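Local coordinates for protein lactate dehydrogenase, adjacent gene encodes predicted malate dehydrogenase (Cryptosporidium parvum, PDB 4ND2) that probably interconverts pyruvate and (S)-lactate with NADH and NAD(+) as hydride carriers, the dinucleotide lying on a Rossmann-fold domain, at residues Cys261-Pro275 against Ile286-Leu299. Numbering follows the deposited sequence.
Sequences CSNHYGVKGIYMGVP and ILELDLTPLEQKLL
Pro-275 and Leu-287 are joined by an antiparallel backbone bond, Leu-287 N to Pro-275 O at 2.8 Å, where strand 270-279 meets the end of strand 284-286; beyond it residues 287-292 leave the sheet and pass loop 262-269, which contains a type I' turn from His-264 to Val-267. Tyr-265 carries much of the side-chain contact. Its hydroxyl donates to Leu-287 O (OH to O, 2.6 Å) and accepts from Leu-289 N (N to OH, 3.0 Å, 170° at the hydrogen), so one phenol oxygen grips both groups and holds the chain there against the ring. CG lies anti to the carbonyl carbon (chi1 -59°), which directs the ring toward residues 287-291, with Leu-291 CD1 in the ring plane at its edge, 3.9 Å from Tyr-265 CD2, and Leu-299 CD2 approaching Tyr-265 CD2 obliquely at 3.7 Å. His-264 reaches Glu-288 through a bent bond, ND1 to OE2 at 2.9 Å, meeting the anti side of the carboxylate with the two planes 77° apart. Over one imidazole face sit Ile-286 O and CB, the latter a CH-pi contact 4.1 Å from the centroid. Ile-286 CD1 packs on Cys-261 CA at 3.8 Å, both its branches touch Val-274 CG2, and CG2 also reaches Tyr-265 CE1 at the ring edge. In the C-terminal domain, the loop is thereby joined to helix 293-314 through Leu-299 in its second turn; Ile-303 of that helix also meets Val-267 and Met-272, Ile-174 of strand 169-174 packs against Pro-275, Leu-289 and Leu-291, and Gln-201 of a second subunit bonds to Glu-288 O.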
loop_
_atom_site.group_PDB
_atom_site.type_symbol
_atom_site.label_atom_id
_atom_site.label_comp_id
_atom_site.label_asym_id
_atom_site.label_seq_id
_atom_site.Cartn_x
_atom_site.Cartn_y
_atom_site.Cartn_z
ATOM N N CYS A 261 -1.559 -18.859 -28.611
ATOM C CA CYS A 261 -2.734 -18.344 -29.309
ATOM C C CYS A 261 -3.173 -19.313 -30.410
ATOM O O CYS A 261 -2.421 -19.557 -31.359
ATOM C CB CYS A 261 -2.400 -16.978 -29.904
ATOM S SG CYS A 261 -3.809 -16.100 -30.608
ATOM N N SER A 262 -4.388 -19.851 -30.287
ATOM C CA SER A 262 -4.860 -20.934 -31.165
ATOM C C SER A 262 -6.088 -20.607 -32.021
ATOM O O SER A 262 -6.217 -21.130 -33.127
ATOM C CB SER A 262 -5.153 -22.187 -30.336
ATOM O OG SER A 262 -3.951 -22.763 -29.859
ATOM N N ASN A 263 -6.998 -19.777 -31.517
ATOM C CA ASN A 263 -8.231 -19.458 -32.251
ATOM C C ASN A 263 -8.468 -17.956 -32.386
ATOM O O ASN A 263 -9.612 -17.507 -32.450
ATOM C CB ASN A 263 -9.431 -20.119 -31.566
ATOM C CG ASN A 263 -9.364 -21.635 -31.601
ATOM O OD1 ASN A 263 -9.163 -22.234 -32.659
ATOM N ND2 ASN A 263 -9.542 -22.263 -30.444
ATOM N N HIS A 264 -7.382 -17.188 -32.434
ATOM C CA HIS A 264 -7.461 -15.733 -32.518
ATOM C C HIS A 264 -6.347 -15.199 -33.411
ATOM O O HIS A 264 -5.337 -15.871 -33.616
ATOM C CB HIS A 264 -7.345 -15.097 -31.126
ATOM C CG HIS A 264 -8.128 -15.804 -30.063
ATOM N ND1 HIS A 264 -9.439 -15.494 -29.772
ATOM C CD2 HIS A 264 -7.782 -16.802 -29.215
ATOM C CE1 HIS A 264 -9.868 -16.270 -28.792
ATOM N NE2 HIS A 264 -8.880 -17.073 -28.437
ATOM N N TYR A 265 -6.548 -13.994 -33.941
ATOM C CA TYR A 265 -5.547 -13.291 -34.756
ATOM C C TYR A 265 -5.039 -14.083 -35.968
ATOM O O TYR A 265 -3.916 -13.870 -36.428
ATOM C CB TYR A 265 -4.369 -12.838 -33.879
ATOM C CG TYR A 265 -4.780 -11.915 -32.752
ATOM C CD1 TYR A 265 -4.947 -12.394 -31.458
ATOM C CD2 TYR A 265 -5.016 -10.564 -32.989
ATOM C CE1 TYR A 265 -5.330 -11.551 -30.426
ATOM C CE2 TYR A 265 -5.400 -9.713 -31.965
ATOM C CZ TYR A 265 -5.554 -10.211 -30.686
ATOM O OH TYR A 265 -5.936 -9.367 -29.671
ATOM N N GLY A 266 -5.870 -14.988 -36.484
ATOM C CA GLY A 266 -5.535 -15.770 -37.674
ATOM C C GLY A 266 -4.399 -16.771 -37.527
ATOM O O GLY A 266 -3.802 -17.171 -38.529
ATOM N N VAL A 267 -4.097 -17.185 -36.296
ATOM C CA VAL A 267 -3.041 -18.176 -36.043
ATOM C C VAL A 267 -3.625 -19.427 -35.395
ATOM O O VAL A 267 -4.648 -19.357 -34.716
ATOM C CB VAL A 267 -1.904 -17.608 -35.163
ATOM C CG1 VAL A 267 -1.220 -16.449 -35.871
ATOM C CG2 VAL A 267 -2.414 -17.164 -33.797
ATOM N N LYS A 268 -2.964 -20.565 -35.597
ATOM C CA LYS A 268 -3.489 -21.855 -35.144
ATOM C C LYS A 268 -2.531 -22.595 -34.209
ATOM O O LYS A 268 -2.337 -23.804 -34.339
ATOM C CB LYS A 268 -3.839 -22.730 -36.352
ATOM C CG LYS A 268 -4.912 -22.132 -37.248
ATOM C CD LYS A 268 -5.368 -23.122 -38.309
ATOM C CE LYS A 268 -6.455 -22.530 -39.193
ATOM N NZ LYS A 268 -6.889 -23.485 -40.250
ATOM N N GLY A 269 -1.949 -21.868 -33.258
ATOM C CA GLY A 269 -1.082 -22.465 -32.240
ATOM C C GLY A 269 0.327 -21.911 -32.284
ATOM O O GLY A 269 1.245 -22.565 -32.778
ATOM N N ILE A 270 0.491 -20.698 -31.765
ATOM C CA ILE A 270 1.797 -20.047 -31.694
ATOM C C ILE A 270 1.886 -19.174 -30.442
ATOM O O ILE A 270 0.908 -18.529 -30.055
ATOM C CB ILE A 270 2.073 -19.192 -32.954
ATOM C CG1 ILE A 270 3.515 -18.669 -32.950
ATOM C CG2 ILE A 270 1.084 -18.036 -33.067
ATOM C CD1 ILE A 270 3.887 -17.888 -34.191
ATOM N N TYR A 271 3.059 -19.166 -29.810
ATOM C CA TYR A 271 3.328 -18.252 -28.701
ATOM C C TYR A 271 3.681 -16.870 -29.241
ATOM O O TYR A 271 4.691 -16.706 -29.926
ATOM C CB TYR A 271 4.465 -18.774 -27.812
ATOM C CG TYR A 271 3.999 -19.656 -26.681
ATOM C CD1 TYR A 271 4.157 -21.039 -26.735
ATOM C CD2 TYR A 271 3.397 -19.107 -25.553
ATOM C CE1 TYR A 271 3.729 -21.848 -25.695
ATOM C CE2 TYR A 271 2.963 -19.906 -24.511
ATOM C CZ TYR A 271 3.133 -21.276 -24.583
ATOM O OH TYR A 271 2.704 -22.073 -23.550
ATOM N N MET A 272 2.840 -15.883 -28.941
ATOM C CA MET A 272 3.116 -14.494 -29.302
ATOM C C MET A 272 2.383 -13.529 -28.372
ATOM O O MET A 272 1.478 -13.925 -27.639
ATOM C CB MET A 272 2.718 -14.225 -30.757
ATOM C CG MET A 272 1.220 -14.248 -31.022
ATOM S SD MET A 272 0.820 -13.763 -32.711
ATOM C CE MET A 272 -0.967 -13.742 -32.638
ATOM N N GLY A 273 2.777 -12.260 -28.420
ATOM C CA GLY A 273 2.162 -11.227 -27.598
ATOM C C GLY A 273 0.704 -10.985 -27.949
ATOM O O GLY A 273 0.388 -10.598 -29.073
ATOM N N VAL A 274 -0.179 -11.220 -26.979
ATOM C CA VAL A 274 -1.613 -10.967 -27.128
ATOM C C VAL A 274 -2.201 -10.518 -25.792
ATOM O O VAL A 274 -1.617 -10.799 -24.744
ATOM C CB VAL A 274 -2.378 -12.227 -27.591
ATOM C CG1 VAL A 274 -2.036 -12.566 -29.034
ATOM C CG2 VAL A 274 -2.092 -13.414 -26.675
ATOM N N PRO A 275 -3.363 -9.833 -25.820
ATOM C CA PRO A 275 -4.049 -9.520 -24.562
ATOM C C PRO A 275 -4.724 -10.757 -23.964
ATOM O O PRO A 275 -5.649 -11.307 -24.565
ATOM C CB PRO A 275 -5.092 -8.461 -24.963
ATOM C CG PRO A 275 -4.846 -8.142 -26.402
ATOM C CD PRO A 275 -4.085 -9.291 -26.983
ATOM N N ILE A 286 -8.020 -15.237 -24.243
ATOM C CA ILE A 286 -7.336 -14.234 -25.057
ATOM C C ILE A 286 -8.381 -13.317 -25.689
ATOM O O ILE A 286 -9.367 -13.797 -26.245
ATOM C CB ILE A 286 -6.478 -14.890 -26.161
ATOM C CG1 ILE A 286 -5.283 -15.620 -25.538
ATOM C CG2 ILE A 286 -5.990 -13.844 -27.159
ATOM C CD1 ILE A 286 -4.562 -16.551 -26.488
ATOM N N LEU A 287 -8.160 -12.007 -25.599
ATOM C CA LEU A 287 -9.073 -11.021 -26.179
ATOM C C LEU A 287 -8.664 -10.661 -27.606
ATOM O O LEU A 287 -7.473 -10.602 -27.921
ATOM C CB LEU A 287 -9.107 -9.750 -25.329
ATOM C CG LEU A 287 -9.457 -9.917 -23.850
ATOM C CD1 LEU A 287 -9.513 -8.556 -23.174
ATOM C CD2 LEU A 287 -10.774 -10.658 -23.673
ATOM N N GLU A 288 -9.661 -10.410 -28.454
ATOM C CA GLU A 288 -9.434 -10.056 -29.856
ATOM C C GLU A 288 -9.598 -8.554 -30.079
ATOM O O GLU A 288 -10.720 -8.042 -30.104
ATOM C CB GLU A 288 -10.413 -10.813 -30.761
ATOM C CG GLU A 288 -10.309 -12.326 -30.664
ATOM C CD GLU A 288 -11.309 -13.063 -31.543
ATOM O OE1 GLU A 288 -12.275 -12.438 -32.034
ATOM O OE2 GLU A 288 -11.128 -14.286 -31.736
ATOM N N LEU A 289 -8.476 -7.856 -30.245
ATOM C CA LEU A 289 -8.487 -6.426 -30.557
ATOM C C LEU A 289 -9.036 -6.172 -31.960
ATOM O O LEU A 289 -8.947 -7.032 -32.833
ATOM C CB LEU A 289 -7.075 -5.839 -30.463
ATOM C CG LEU A 289 -6.430 -5.774 -29.077
ATOM C CD1 LEU A 289 -4.957 -5.414 -29.197
ATOM C CD2 LEU A 289 -7.157 -4.775 -28.191
ATOM N N ASP A 290 -9.597 -4.983 -32.160
ATOM C CA ASP A 290 -10.095 -4.570 -33.468
ATOM C C ASP A 290 -8.948 -3.940 -34.250
ATOM O O ASP A 290 -8.678 -2.747 -34.120
ATOM C CB ASP A 290 -11.253 -3.580 -33.307
ATOM C CG ASP A 290 -11.965 -3.280 -34.620
ATOM O OD1 ASP A 290 -11.996 -4.157 -35.512
ATOM O OD2 ASP A 290 -12.505 -2.160 -34.752
ATOM N N LEU A 291 -8.268 -4.754 -35.052
ATOM C CA LEU A 291 -7.104 -4.300 -35.805
ATOM C C LEU A 291 -7.496 -3.796 -37.186
ATOM O O LEU A 291 -8.354 -4.378 -37.849
ATOM C CB LEU A 291 -6.092 -5.438 -35.956
ATOM C CG LEU A 291 -5.523 -6.026 -34.663
ATOM C CD1 LEU A 291 -4.589 -7.185 -34.980
ATOM C CD2 LEU A 291 -4.806 -4.956 -33.852
ATOM N N THR A 292 -6.848 -2.717 -37.618
ATOM C CA THR A 292 -7.005 -2.211 -38.977
ATOM C C THR A 292 -6.303 -3.162 -39.948
ATOM O O THR A 292 -5.479 -3.979 -39.525
ATOM C CB THR A 292 -6.384 -0.811 -39.134
ATOM O OG1 THR A 292 -4.979 -0.876 -38.861
ATOM C CG2 THR A 292 -7.042 0.188 -38.189
ATOM N N PRO A 293 -6.620 -3.064 -41.254
ATOM C CA PRO A 293 -5.900 -3.875 -42.238
ATOM C C PRO A 293 -4.378 -3.708 -42.154
ATOM O O PRO A 293 -3.650 -4.696 -42.238
ATOM C CB PRO A 293 -6.439 -3.359 -43.577
ATOM C CG PRO A 293 -7.812 -2.882 -43.260
ATOM C CD PRO A 293 -7.737 -2.318 -41.867
ATOM N N LEU A 294 -3.915 -2.473 -41.977
ATOM C CA LEU A 294 -2.486 -2.202 -41.804
ATOM C C LEU A 294 -1.919 -2.934 -40.585
ATOM O O LEU A 294 -0.869 -3.566 -40.672
ATOM C CB LEU A 294 -2.231 -0.695 -41.679
ATOM C CG LEU A 294 -0.782 -0.253 -41.430
ATOM C CD1 LEU A 294 0.163 -0.840 -42.470
ATOM C CD2 LEU A 294 -0.681 1.266 -41.410
ATOM N N GLU A 295 -2.624 -2.849 -39.458
ATOM C CA GLU A 295 -2.191 -3.512 -38.223
ATOM C C GLU A 295 -2.193 -5.036 -38.356
ATOM O O GLU A 295 -1.308 -5.708 -37.827
ATOM C CB GLU A 295 -3.053 -3.058 -37.036
ATOM C CG GLU A 295 -2.763 -1.624 -36.611
ATOM C CD GLU A 295 -3.784 -1.040 -35.646
ATOM O OE1 GLU A 295 -4.900 -1.589 -35.524
ATOM O OE2 GLU A 295 -3.468 -0.012 -35.014
ATOM N N GLN A 296 -3.178 -5.574 -39.073
ATOM C CA GLN A 296 -3.228 -7.011 -39.361
ATOM C C GLN A 296 -2.024 -7.461 -40.192
ATOM O O GLN A 296 -1.487 -8.548 -39.970
ATOM C CB GLN A 296 -4.525 -7.377 -40.089
ATOM C CG GLN A 296 -5.777 -7.244 -39.236
ATOM C CD GLN A 296 -7.051 -7.302 -40.062
ATOM O OE1 GLN A 296 -7.254 -8.235 -40.836
ATOM N NE2 GLN A 296 -7.914 -6.302 -39.903
ATOM N N LYS A 297 -1.606 -6.622 -41.139
ATOM C CA LYS A 297 -0.436 -6.910 -41.971
ATOM C C LYS A 297 0.855 -6.845 -41.153
ATOM O O LYS A 297 1.732 -7.697 -41.298
ATOM C CB LYS A 297 -0.357 -5.938 -43.152
ATOM C CG LYS A 297 0.812 -6.199 -44.092
ATOM C CD LYS A 297 0.796 -5.260 -45.286
ATOM C CE LYS A 297 1.936 -5.571 -46.243
ATOM N NZ LYS A 297 1.782 -4.871 -47.549
ATOM N N LEU A 298 0.971 -5.828 -40.304
ATOM C CA LEU A 298 2.129 -5.703 -39.421
ATOM C C LEU A 298 2.216 -6.879 -38.444
ATOM O O LEU A 298 3.307 -7.377 -38.175
ATOM C CB LEU A 298 2.096 -4.372 -38.666
ATOM C CG LEU A 298 2.280 -3.123 -39.537
ATOM C CD1 LEU A 298 1.906 -1.875 -38.759
ATOM C CD2 LEU A 298 3.700 -3.014 -40.070
ATOM N N LEU A 299 1.071 -7.331 -37.934
ATOM C CA LEU A 299 1.030 -8.510 -37.063
ATOM C C LEU A 299 1.460 -9.769 -37.820
ATOM O O LEU A 299 2.137 -10.634 -37.258
ATOM C CB LEU A 299 -0.367 -8.705 -36.462
ATOM C CG LEU A 299 -0.551 -9.888 -35.500
ATOM C CD1 LEU A 299 0.446 -9.830 -34.350
ATOM C CD2 LEU A 299 -1.977 -9.924 -34.968
#